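11S globulin (Wrightia tinctoria, PDB 5WXU) probably serves as a hexameric seed storage protein of the 11S globulin family and binds the plant hormone auxin. Local coordinates at residues L46-P51 against T374-V380; A62-W68 against A82-E88; S354-R360 against Q382-I388. All blocks are in the same frame, centred on the assembly; numbering follows the deposited sequence. Where two conformers were deposited one is given.

Contact 1: L46-P51 against T374-V380; sequences LQRVNP and TVYDGDV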
loop_
_atom_site.group_PDB
_atom_site.type_symbol
_atom_site.label_atom_id
_atom_site.label_comp_id
_atom_site.label_asym_id
_atom_site.label_seq_id
_atom_site.Cartn_x
_atom_site.Cartn_y
_atom_site.Cartn_z
ATOM N N LEU B 46 -32.400 7.093 14.244
ATOM C CA LEU B 46 -32.759 7.833 15.424
ATOM C C LEU B 46 -33.686 9.001 15.050
ATOM O O LEU B 46 -33.411 9.838 14.119
ATOM C CB LEU B 46 -31.512 8.404 16.127
ATOM C CG LEU B 46 -30.321 7.430 16.290
ATOM C CD1 LEU B 46 -29.133 8.152 16.934
ATOM C CD2 LEU B 46 -30.771 6.244 17.096
ATOM N N GLN B 47 -34.760 9.089 15.812
ATOM C CA GLN B 47 -35.779 10.130 15.603
ATOM C C GLN B 47 -35.408 11.354 16.415
ATOM O O GLN B 47 -35.758 12.463 16.045
ATOM C CB GLN B 47 -37.170 9.601 16.003
ATOM C CG GLN B 47 -37.632 8.392 15.179
ATOM C CD GLN B 47 -36.895 7.066 15.506
ATOM O OE1 GLN B 47 -36.438 6.820 16.645
ATOM N NE2 GLN B 47 -36.775 6.211 14.494
ATOM N N ARG B 48 -34.671 11.154 17.511
ATOM C CA ARG B 48 -34.165 12.227 18.318
ATOM C C ARG B 48 -32.734 11.937 18.785
ATOM O O ARG B 48 -32.366 10.784 18.962
ATOM C CB ARG B 48 -35.101 12.490 19.520
ATOM C CG ARG B 48 -34.793 11.783 20.844
ATOM C CD ARG B 48 -35.825 12.146 21.934
ATOM N NE ARG B 48 -35.956 13.596 22.116
ATOM C CZ ARG B 48 -36.746 14.191 23.012
ATOM N NH1 ARG B 48 -37.484 13.478 23.861
ATOM N NH2 ARG B 48 -36.783 15.524 23.078
ATOM N N VAL B 49 -31.942 12.992 18.943
ATOM C CA VAL B 49 -30.671 12.947 19.620
ATOM C C VAL B 49 -30.708 14.084 20.652
ATOM O O VAL B 49 -31.555 14.971 20.567
ATOM C CB VAL B 49 -29.487 12.974 18.617
ATOM C CG1 VAL B 49 -29.722 11.953 17.505
ATOM C CG2 VAL B 49 -29.265 14.340 18.045
ATOM N N ASN B 50 -29.935 13.975 21.704
ATOM C CA ASN B 50 -29.942 14.978 22.759
ATOM C C ASN B 50 -28.519 15.074 23.201
ATOM O O ASN B 50 -27.830 14.082 23.182
ATOM C CB ASN B 50 -30.808 14.556 23.985
ATOM C CG ASN B 50 -32.260 14.321 23.624
ATOM O OD1 ASN B 50 -32.724 13.178 23.586
ATOM N ND2 ASN B 50 -32.983 15.392 23.325
ATOM N N PRO B 51 -28.093 16.241 23.651
ATOM C CA PRO B 51 -26.864 16.333 24.429
ATOM C C PRO B 51 -27.034 15.490 25.667
ATOM O O PRO B 51 -28.186 15.333 26.201
ATOM C CB PRO B 51 -26.759 17.834 24.787
ATOM C CG PRO B 51 -27.753 18.530 23.944
ATOM C CD PRO B 51 -28.796 17.545 23.598
ATOM N N THR B 374 -37.493 17.732 12.947
ATOM C CA THR B 374 -36.170 17.855 13.513
ATOM C C THR B 374 -35.787 16.795 14.572
ATOM O O THR B 374 -36.583 16.382 15.438
ATOM C CB THR B 374 -35.916 19.271 14.063
ATOM O OG1 THR B 374 -34.519 19.445 14.311
ATOM C CG2 THR B 374 -36.605 19.559 15.310
ATOM N N VAL B 375 -34.524 16.405 14.522
ATOM C CA VAL B 375 -34.012 15.383 15.363
ATOM C C VAL B 375 -33.549 15.993 16.691
ATOM O O VAL B 375 -33.613 15.355 17.733
ATOM C CB VAL B 375 -32.880 14.662 14.565
ATOM C CG1 VAL B 375 -31.923 13.955 15.469
ATOM C CG2 VAL B 375 -33.520 13.727 13.571
ATOM N N TYR B 376 -33.066 17.233 16.647
ATOM C CA TYR B 376 -32.741 18.002 17.853
ATOM C C TYR B 376 -32.721 19.460 17.448
ATOM O O TYR B 376 -32.195 19.826 16.379
ATOM C CB TYR B 376 -31.389 17.624 18.499
ATOM C CG TYR B 376 -31.077 18.388 19.747
ATOM C CD1 TYR B 376 -31.818 18.166 20.915
ATOM C CD2 TYR B 376 -30.152 19.439 19.781
ATOM C CE1 TYR B 376 -31.563 18.862 22.079
ATOM C CE2 TYR B 376 -29.873 20.130 20.972
ATOM C CZ TYR B 376 -30.631 19.877 22.119
ATOM O OH TYR B 376 -30.398 20.572 23.321
ATOM N N ASP B 377 -33.270 20.321 18.300
ATOM C CA ASP B 377 -33.084 21.762 18.080
ATOM C C ASP B 377 -33.087 22.389 19.454
ATOM O O ASP B 377 -34.176 22.520 20.031
ATOM C CB ASP B 377 -34.186 22.395 17.207
ATOM C CG ASP B 377 -33.908 23.911 16.854
ATOM O OD1 ASP B 377 -32.847 24.473 17.204
ATOM O OD2 ASP B 377 -34.707 24.526 16.110
ATOM N N GLY B 378 -31.906 22.723 19.968
ATOM C CA GLY B 378 -31.747 23.266 21.321
ATOM C C GLY B 378 -30.338 23.619 21.707
ATOM O O GLY B 378 -29.424 23.620 20.872
ATOM N N ASP B 379 -30.150 23.944 22.979
ATOM C CA ASP B 379 -28.863 24.328 23.497
ATOM C C ASP B 379 -27.878 23.197 23.614
ATOM O O ASP B 379 -28.281 22.019 23.763
ATOM C CB ASP B 379 -29.006 24.937 24.889
ATOM C CG ASP B 379 -29.851 26.224 24.880
ATOM O OD1 ASP B 379 -29.822 26.974 23.862
ATOM O OD2 ASP B 379 -30.501 26.482 25.922
ATOM N N VAL B 380 -26.594 23.551 23.519
ATOM C CA VAL B 380 -25.542 22.725 24.010
ATOM C C VAL B 380 -24.752 23.568 24.926
ATOM O O VAL B 380 -24.621 24.791 24.717
ATOM C CB VAL B 380 -24.683 22.050 22.920
ATOM C CG1 VAL B 380 -25.579 21.182 22.055
ATOM C CG2 VAL B 380 -23.923 23.096 22.052
HETATM O O HOH W 1 -35.167 16.073 20.296
#
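Y376 meets P51 because its CG stands anti to the backbone N (chi1 -179°), which carries the ring to the proline. V375 has CG1 anti to its own N (chi1 158°), and this branch lands on V49. The side chains of P51 and Y376 cross at about a right angle, and P51 CD sits over one ring face, 3.3 Å from Y376 CZ. P51 CG reaches on to V380, with 3.9 Å to V380 CG1. The phenol is fixed at its far end: Y376 OH donates to D379 O over 2.6 Å, in the carbonyl plane and on a lone pair. V49 CG1 packs on V375 CG1 at 3.6 Å, and V49 CG2 touches Y376 CB.

One backbone bond joins the two segments. V49 N donates to V375 O at 3.1 Å, from above the carbonyl plane. V375 O also accepts from a water held by R48 NE, and R48 CA lies 3.2 Å from V375 O in a CA-H...O contact. V375 and Y376 both face V367 of strand 361-368, a classic beta bulge. Loop 46-51 leads into strand 56-60 of the N-terminal cupin region. The contact joins this loop to strands 376-377 and 379-381 of the C-terminal one. Apolar packing carries most of it. V375 O is satisfied by one backbone donor and one water, while the bond to D379 O helps hold the Y376 ring face against P51.

Contact 2: A62-W68 against A82-E88; sequences AGYSEIW and ATRHVIE. With PO4 (phosphate ion), chain N.
E66 and R84 run side by side, and R84 grips the carboxylate side-on. R84 NH2 (2.7 Å) and R84 NE (2.8 Å) both donate to E66 OE1. The oxygen lies near the guanidinium plane, while the carboxylate is turned 48° from that plane. W68 CH2 approaches a guanidinium face, 3.8 Å from R84 NH1. Along the same face of the sheet, V86 CB lies over the Y64 ring, 3.7 Å from its centroid, in a CH-pi contact. Y64 CG sits between its backbone N and carbonyl carbon (chi1 56°), which folds the ring over the valine.

The other face is polar at S65 and H85. S65 OG and H85 ND1 share a hydrogen bond of 2.7 Å, met at the ring edge. H85 NE2 donates to a phosphate oxygen, O4, at 3.0 Å. That phosphate, probably from the crystallisation liquor, is also bound by H168, R199, S96 and N98. In the second shell, H60 bonds S65 OG.

Y64 with V86 and E66 with R84 are hydrogen-bonded antiparallel pairs, and these set the register. Strand 63-67 lies between strands 56-60 and 80-87 in the N-terminal cupin sheet, and strand 178-185 flanks 80-87 on its other side.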
loop_
_atom_site.group_PDB
_atom_site.type_symbol
_atom_site.label_atom_id
_atom_site.label_comp_id
_atom_site.label_asym_id
_atom_site.label_seq_id
_atom_site.Cartn_x
_atom_site.Cartn_y
_atom_site.Cartn_z
ATOM N N ALA B 62 -7.971 9.061 44.591
ATOM C CA ALA B 62 -7.331 10.210 44.038
ATOM C C ALA B 62 -8.005 10.769 42.773
ATOM O O ALA B 62 -7.356 11.439 41.955
ATOM C CB ALA B 62 -5.879 9.928 43.799
ATOM N N GLY B 63 -9.286 10.572 42.682
ATOM C CA GLY B 63 -10.070 11.137 41.615
ATOM C C GLY B 63 -11.331 10.360 41.449
ATOM O O GLY B 63 -11.684 9.599 42.339
ATOM N N TYR B 64 -11.983 10.532 40.308
ATOM C CA TYR B 64 -13.189 9.859 39.968
ATOM C C TYR B 64 -13.374 9.718 38.461
ATOM O O TYR B 64 -12.709 10.417 37.683
ATOM C CB TYR B 64 -14.426 10.554 40.518
ATOM C CG TYR B 64 -14.609 11.997 40.126
ATOM C CD1 TYR B 64 -14.103 13.032 40.903
ATOM C CD2 TYR B 64 -15.366 12.313 38.995
ATOM C CE1 TYR B 64 -14.287 14.379 40.512
ATOM C CE2 TYR B 64 -15.582 13.609 38.634
ATOM C CZ TYR B 64 -15.053 14.637 39.400
ATOM O OH TYR B 64 -15.303 15.926 39.003
ATOM N N SER B 65 -14.242 8.787 38.093
ATOM C CA SER B 65 -14.556 8.526 36.683
ATOM C C SER B 65 -16.005 8.635 36.410
ATOM O O SER B 65 -16.779 7.918 37.003
ATOM C CB SER B 65 -14.055 7.125 36.301
ATOM O OG SER B 65 -12.657 6.995 36.572
ATOM N N GLU B 66 -16.405 9.436 35.427
ATOM C CA GLU B 66 -17.807 9.599 35.066
ATOM C C GLU B 66 -18.025 8.940 33.749
ATOM O O GLU B 66 -17.235 9.201 32.796
ATOM C CB GLU B 66 -18.183 11.078 34.957
ATOM C CG GLU B 66 -17.845 11.877 36.211
ATOM C CD GLU B 66 -18.394 13.315 36.077
ATOM O OE1 GLU B 66 -17.743 14.169 35.480
ATOM O OE2 GLU B 66 -19.487 13.579 36.563
ATOM N N ILE B 67 -19.046 8.098 33.685
ATOM C CA ILE B 67 -19.350 7.274 32.524
ATOM C C ILE B 67 -20.654 7.666 31.898
ATOM O O ILE B 67 -21.687 7.759 32.595
ATOM C CB ILE B 67 -19.352 5.799 32.910
ATOM C CG1 ILE B 67 -18.021 5.444 33.526
ATOM C CG2 ILE B 67 -19.714 4.932 31.706
ATOM C CD1 ILE B 67 -18.066 4.074 34.164
ATOM N N TRP B 68 -20.658 7.887 30.564
ATOM C CA TRP B 68 -21.919 8.116 29.836
ATOM C C TRP B 68 -22.562 6.780 29.661
ATOM O O TRP B 68 -21.873 5.724 29.541
ATOM C CB TRP B 68 -21.701 8.783 28.466
ATOM C CG TRP B 68 -21.526 10.300 28.496
ATOM C CD1 TRP B 68 -22.474 11.140 28.157
ATOM C CD2 TRP B 68 -20.394 11.107 28.935
ATOM N NE1 TRP B 68 -22.062 12.419 28.319
ATOM C CE2 TRP B 68 -20.779 12.445 28.785
ATOM C CE3 TRP B 68 -19.079 10.829 29.397
ATOM C CZ2 TRP B 68 -19.949 13.514 29.097
ATOM C CZ3 TRP B 68 -18.238 11.899 29.672
ATOM C CH2 TRP B 68 -18.672 13.232 29.517
ATOM N N ALA B 82 -17.909 6.691 26.234
ATOM C CA ALA B 82 -17.347 7.937 26.638
ATOM C C ALA B 82 -17.203 7.989 28.172
ATOM O O ALA B 82 -18.107 7.575 28.935
ATOM C CB ALA B 82 -18.200 9.079 26.125
ATOM N N THR B 83 -16.021 8.379 28.599
ATOM C CA THR B 83 -15.658 8.510 30.009
ATOM C C THR B 83 -14.942 9.800 30.283
ATOM O O THR B 83 -14.111 10.251 29.497
ATOM C CB THR B 83 -14.721 7.393 30.445
ATOM O OG1 THR B 83 -15.232 6.146 29.995
ATOM C CG2 THR B 83 -14.584 7.313 31.994
ATOM N N ARG B 84 -15.239 10.405 31.446
ATOM C CA ARG B 84 -14.516 11.631 31.899
ATOM C C ARG B 84 -13.754 11.262 33.155
ATOM O O ARG B 84 -14.377 11.037 34.226
ATOM C CB ARG B 84 -15.448 12.830 32.109
ATOM C CG ARG B 84 -14.751 14.084 32.548
ATOM C CD ARG B 84 -15.616 15.325 32.330
ATOM N NE ARG B 84 -16.838 15.309 33.121
ATOM C CZ ARG B 84 -18.027 15.848 32.814
ATOM N NH1 ARG B 84 -18.309 16.433 31.619
ATOM N NH2 ARG B 84 -19.013 15.794 33.757
ATOM N N HIS B 85 -12.432 11.193 33.055
ATOM C CA HIS B 85 -11.662 10.930 34.266
ATOM C C HIS B 85 -11.183 12.228 34.855
ATOM O O HIS B 85 -10.767 13.110 34.146
ATOM C CB HIS B 85 -10.461 10.036 33.995
ATOM C CG HIS B 85 -10.786 8.670 33.523
ATOM N ND1 HIS B 85 -11.372 7.685 34.314
ATOM C CD2 HIS B 85 -10.575 8.086 32.297
ATOM C CE1 HIS B 85 -11.489 6.569 33.605
ATOM N NE2 HIS B 85 -11.017 6.789 32.374
ATOM N N VAL B 86 -11.218 12.328 36.204
ATOM C CA VAL B 86 -10.826 13.526 36.860
ATOM C C VAL B 86 -9.812 13.071 37.876
ATOM O O VAL B 86 -10.154 12.273 38.740
ATOM C CB VAL B 86 -12.024 14.265 37.477
ATOM C CG1 VAL B 86 -11.511 15.445 38.305
ATOM C CG2 VAL B 86 -12.957 14.758 36.371
ATOM N N ILE B 87 -8.553 13.454 37.702
ATOM C CA ILE B 87 -7.459 12.941 38.493
ATOM C C ILE B 87 -6.982 14.091 39.377
ATOM O O ILE B 87 -6.477 15.054 38.877
ATOM C CB ILE B 87 -6.296 12.436 37.616
ATOM C CG1 ILE B 87 -6.770 11.314 36.623
ATOM C CG2 ILE B 87 -5.139 11.882 38.415
ATOM C CD1 ILE B 87 -5.788 11.058 35.497
ATOM N N GLU B 88 -7.047 13.908 40.683
ATOM C CA GLU B 88 -6.520 14.906 41.624
ATOM C C GLU B 88 -5.067 15.160 41.520
ATOM O O GLU B 88 -4.301 14.363 40.998
ATOM C CB GLU B 88 -6.826 14.477 43.066
ATOM C CG GLU B 88 -8.303 14.518 43.356
ATOM C CD GLU B 88 -8.669 13.899 44.721
ATOM O OE1 GLU B 88 -7.794 13.823 45.638
ATOM O OE2 GLU B 88 -9.843 13.457 44.873
HETATM P P PO4 N . -9.272 3.443 30.509
HETATM O O1 PO4 N . -9.037 1.926 30.998
HETATM O O2 PO4 N . -8.108 4.398 30.298
HETATM O O3 PO4 N . -9.684 3.381 29.033
HETATM O O4 PO4 N . -10.508 4.149 31.070
HETATM O O HOH W 2 -19.888 4.991 27.782
#

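Contact 3: S354-R360 against Q382-I388; sequences SISYVTR and QGQLFII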
loop_
_atom_site.group_PDB
_atom_site.type_symbol
_atom_site.label_atom_id
_atom_site.label_comp_id
_atom_site.label_asym_id
_atom_site.label_seq_id
_atom_site.Cartn_x
_atom_site.Cartn_y
_atom_site.Cartn_z
ATOM N N SER B 354 -19.918 11.696 14.345
ATOM C CA SER B 354 -19.189 12.695 15.133
ATOM C C SER B 354 -19.660 12.640 16.573
ATOM O O SER B 354 -20.857 12.536 16.856
ATOM C CB SER B 354 -19.271 14.138 14.566
ATOM O OG SER B 354 -20.605 14.591 14.538
ATOM N N ILE B 355 -18.688 12.655 17.467
ATOM C CA ILE B 355 -18.935 12.682 18.908
ATOM C C ILE B 355 -18.260 13.963 19.439
ATOM O O ILE B 355 -17.009 14.079 19.488
ATOM C CB ILE B 355 -18.324 11.450 19.586
ATOM C CG1 ILE B 355 -18.841 10.169 18.970
ATOM C CG2 ILE B 355 -18.541 11.482 21.084
ATOM C CD1 ILE B 355 -18.023 9.610 17.824
ATOM N N SER B 356 -19.088 14.932 19.866
ATOM C CA SER B 356 -18.600 16.272 20.309
ATOM C C SER B 356 -18.720 16.481 21.802
ATOM O O SER B 356 -19.657 16.009 22.397
ATOM C CB SER B 356 -19.353 17.371 19.645
ATOM O OG SER B 356 -19.176 17.373 18.221
ATOM N N TYR B 357 -17.700 17.108 22.378
ATOM C CA TYR B 357 -17.724 17.483 23.802
ATOM C C TYR B 357 -17.550 18.966 23.900
ATOM O O TYR B 357 -16.641 19.503 23.342
ATOM C CB TYR B 357 -16.566 16.804 24.483
ATOM C CG TYR B 357 -16.541 17.045 25.962
ATOM C CD1 TYR B 357 -17.509 16.468 26.780
ATOM C CD2 TYR B 357 -15.587 17.845 26.531
ATOM C CE1 TYR B 357 -17.538 16.760 28.140
ATOM C CE2 TYR B 357 -15.548 18.065 27.896
ATOM C CZ TYR B 357 -16.541 17.499 28.698
ATOM O OH TYR B 357 -16.546 17.794 30.069
ATOM N N VAL B 358 -18.418 19.651 24.637
ATOM C CA VAL B 358 -18.339 21.090 24.762
ATOM C C VAL B 358 -17.451 21.457 25.951
ATOM O O VAL B 358 -17.790 21.159 27.104
ATOM C CB VAL B 358 -19.729 21.677 24.979
ATOM C CG1 VAL B 358 -19.676 23.203 24.945
ATOM C CG2 VAL B 358 -20.714 21.218 23.954
ATOM N N THR B 359 -16.321 22.059 25.682
ATOM C CA THR B 359 -15.384 22.412 26.703
ATOM C C THR B 359 -15.591 23.791 27.246
ATOM O O THR B 359 -15.147 24.033 28.389
ATOM C CB THR B 359 -13.946 22.274 26.244
ATOM O OG1 THR B 359 -13.817 22.829 24.935
ATOM C CG2 THR B 359 -13.619 20.781 26.189
ATOM N N ARG B 360 -16.223 24.666 26.473
ATOM C CA ARG B 360 -16.362 26.091 26.865
ATOM C C ARG B 360 -17.570 26.637 26.231
ATOM O O ARG B 360 -17.863 26.394 25.044
ATOM C CB ARG B 360 -15.191 26.961 26.436
ATOM C CG ARG B 360 -13.872 26.694 27.086
ATOM C CD ARG B 360 -12.864 27.835 26.888
ATOM N NE ARG B 360 -11.724 27.435 26.042
ATOM C CZ ARG B 360 -10.892 28.273 25.393
ATOM N NH1 ARG B 360 -11.038 29.607 25.478
ATOM N NH2 ARG B 360 -9.896 27.764 24.640
ATOM N N GLN B 382 -21.391 23.597 28.171
ATOM C CA GLN B 382 -20.164 23.029 28.731
ATOM C C GLN B 382 -20.467 21.762 29.535
ATOM O O GLN B 382 -21.425 21.655 30.318
ATOM C CB GLN B 382 -19.412 24.030 29.587
ATOM C CG GLN B 382 -18.100 23.522 30.160
ATOM C CD GLN B 382 -17.496 24.504 31.135
ATOM O OE1 GLN B 382 -17.266 25.661 30.803
ATOM N NE2 GLN B 382 -17.255 24.046 32.355
ATOM N N GLY B 383 -19.633 20.766 29.287
ATOM C CA GLY B 383 -19.741 19.469 29.928
ATOM C C GLY B 383 -20.632 18.475 29.249
ATOM O O GLY B 383 -20.654 17.331 29.662
ATOM N N GLN B 384 -21.356 18.855 28.204
ATOM C CA GLN B 384 -22.200 17.975 27.486
ATOM C C GLN B 384 -21.444 17.312 26.304
ATOM O O GLN B 384 -20.608 17.953 25.678
ATOM C CB GLN B 384 -23.468 18.647 26.978
ATOM C CG GLN B 384 -24.361 19.215 28.111
ATOM C CD GLN B 384 -25.609 19.879 27.574
ATOM O OE1 GLN B 384 -25.544 20.574 26.590
ATOM N NE2 GLN B 384 -26.774 19.572 28.162
ATOM N N LEU B 385 -21.846 16.069 26.036
ATOM C CA LEU B 385 -21.501 15.308 24.851
ATOM C C LEU B 385 -22.665 15.272 23.872
ATOM O O LEU B 385 -23.819 15.112 24.287
ATOM C CB LEU B 385 -21.187 13.876 25.284
ATOM C CG LEU B 385 -20.370 12.956 24.358
ATOM C CD1 LEU B 385 -18.891 13.349 24.423
ATOM C CD2 LEU B 385 -20.563 11.472 24.692
ATOM N N PHE B 386 -22.396 15.317 22.567
ATOM C CA PHE B 386 -23.465 15.117 21.541
ATOM C C PHE B 386 -22.968 14.339 20.342
ATOM O O PHE B 386 -21.767 14.510 19.923
ATOM C CB PHE B 386 -24.234 16.400 21.096
ATOM C CG PHE B 386 -23.419 17.508 20.527
ATOM C CD1 PHE B 386 -23.238 17.606 19.155
ATOM C CD2 PHE B 386 -22.888 18.511 21.318
ATOM C CE1 PHE B 386 -22.528 18.631 18.584
ATOM C CE2 PHE B 386 -22.144 19.526 20.758
ATOM C CZ PHE B 386 -22.003 19.619 19.366
ATOM N N ILE B 387 -23.832 13.435 19.888
ATOM C CA ILE B 387 -23.517 12.505 18.796
ATOM C C ILE B 387 -24.324 12.923 17.577
ATOM O O ILE B 387 -25.505 13.118 17.679
ATOM C CB ILE B 387 -23.826 11.034 19.182
ATOM C CG1 ILE B 387 -22.789 10.442 20.127
ATOM C CG2 ILE B 387 -23.744 10.130 17.964
ATOM C CD1 ILE B 387 -22.403 11.240 21.255
ATOM N N ILE B 388 -23.665 13.126 16.440
ATOM C CA ILE B 388 -24.288 13.348 15.168
ATOM C C ILE B 388 -23.926 12.163 14.250
ATOM O O ILE B 388 -22.763 12.092 13.810
ATOM C CB ILE B 388 -23.913 14.652 14.516
ATOM C CG1 ILE B 388 -24.309 15.812 15.421
ATOM C CG2 ILE B 388 -24.703 14.819 13.247
ATOM C CD1 ILE B 388 -23.571 17.043 15.180
HETATM O O HOH W 3 -21.011 15.583 17.088
#
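S356 and F386 form a hydrogen-bonded antiparallel pair. S356 N donates to F386 O at 2.7 Å, almost straight at 177°, and F386 N returns the bond to S356 O. S354 and I388 repeat this exchange. Before strand 385-388 begins, V358 N donates to Q384 O at 3.0 Å and G383 N to V358 O at 2.9 Å. Strand 385-388 lies at one edge, within this chain, of the C-terminal cupin sheet; strand 354-359 pairs on its other side with 402-409.

One water is hydrogen-bonded to S354 OG and S356 OG, each at 2.8 Å, and donates to F386 O. S356 OG also bonds T407. Y357 OH and G383 O both bond R84 of the N-terminal cupin.

F386 CG lies between its backbone N and carbonyl carbon (chi1 58°), turning the ring across to S356. S356 CB lies over one ring face, 3.6 Å from the centroid, and V358 CG2 meets the edge. An alanine replacing F386 is likely to open a gap beside S356 and V358. The sheet face of I355, Y357, L385 and I387 is largely apolar, with I355 CG2 on L385 CD1. The buried backbone and hydroxyl groups thus find partners in neighbouring strands and water.

Overall arrangement
Contacts 2 and 3 are buried antiparallel strand pairs, one in each cupin region. Contact 1 is partly buried and joins a loop of the first region to strands of the second. Charge marks contact 2, with its salt bridge and phosphate-bound histidine. Contact 3 relies on backbone bonds, water-bridged serines and apolar side chains, and contact 1 on proline, valine and tyrosine packing, with one backbone bond. Contacts 1 and 3 touch, their centres about 12 Å apart: P51 packs on Q384, and V380 on F386. Contacts 2 and 3 meet where the cupin regions abut, through the polar end of R84 and through W68 and A82 on L385. Contacts 1 and 2 do not touch.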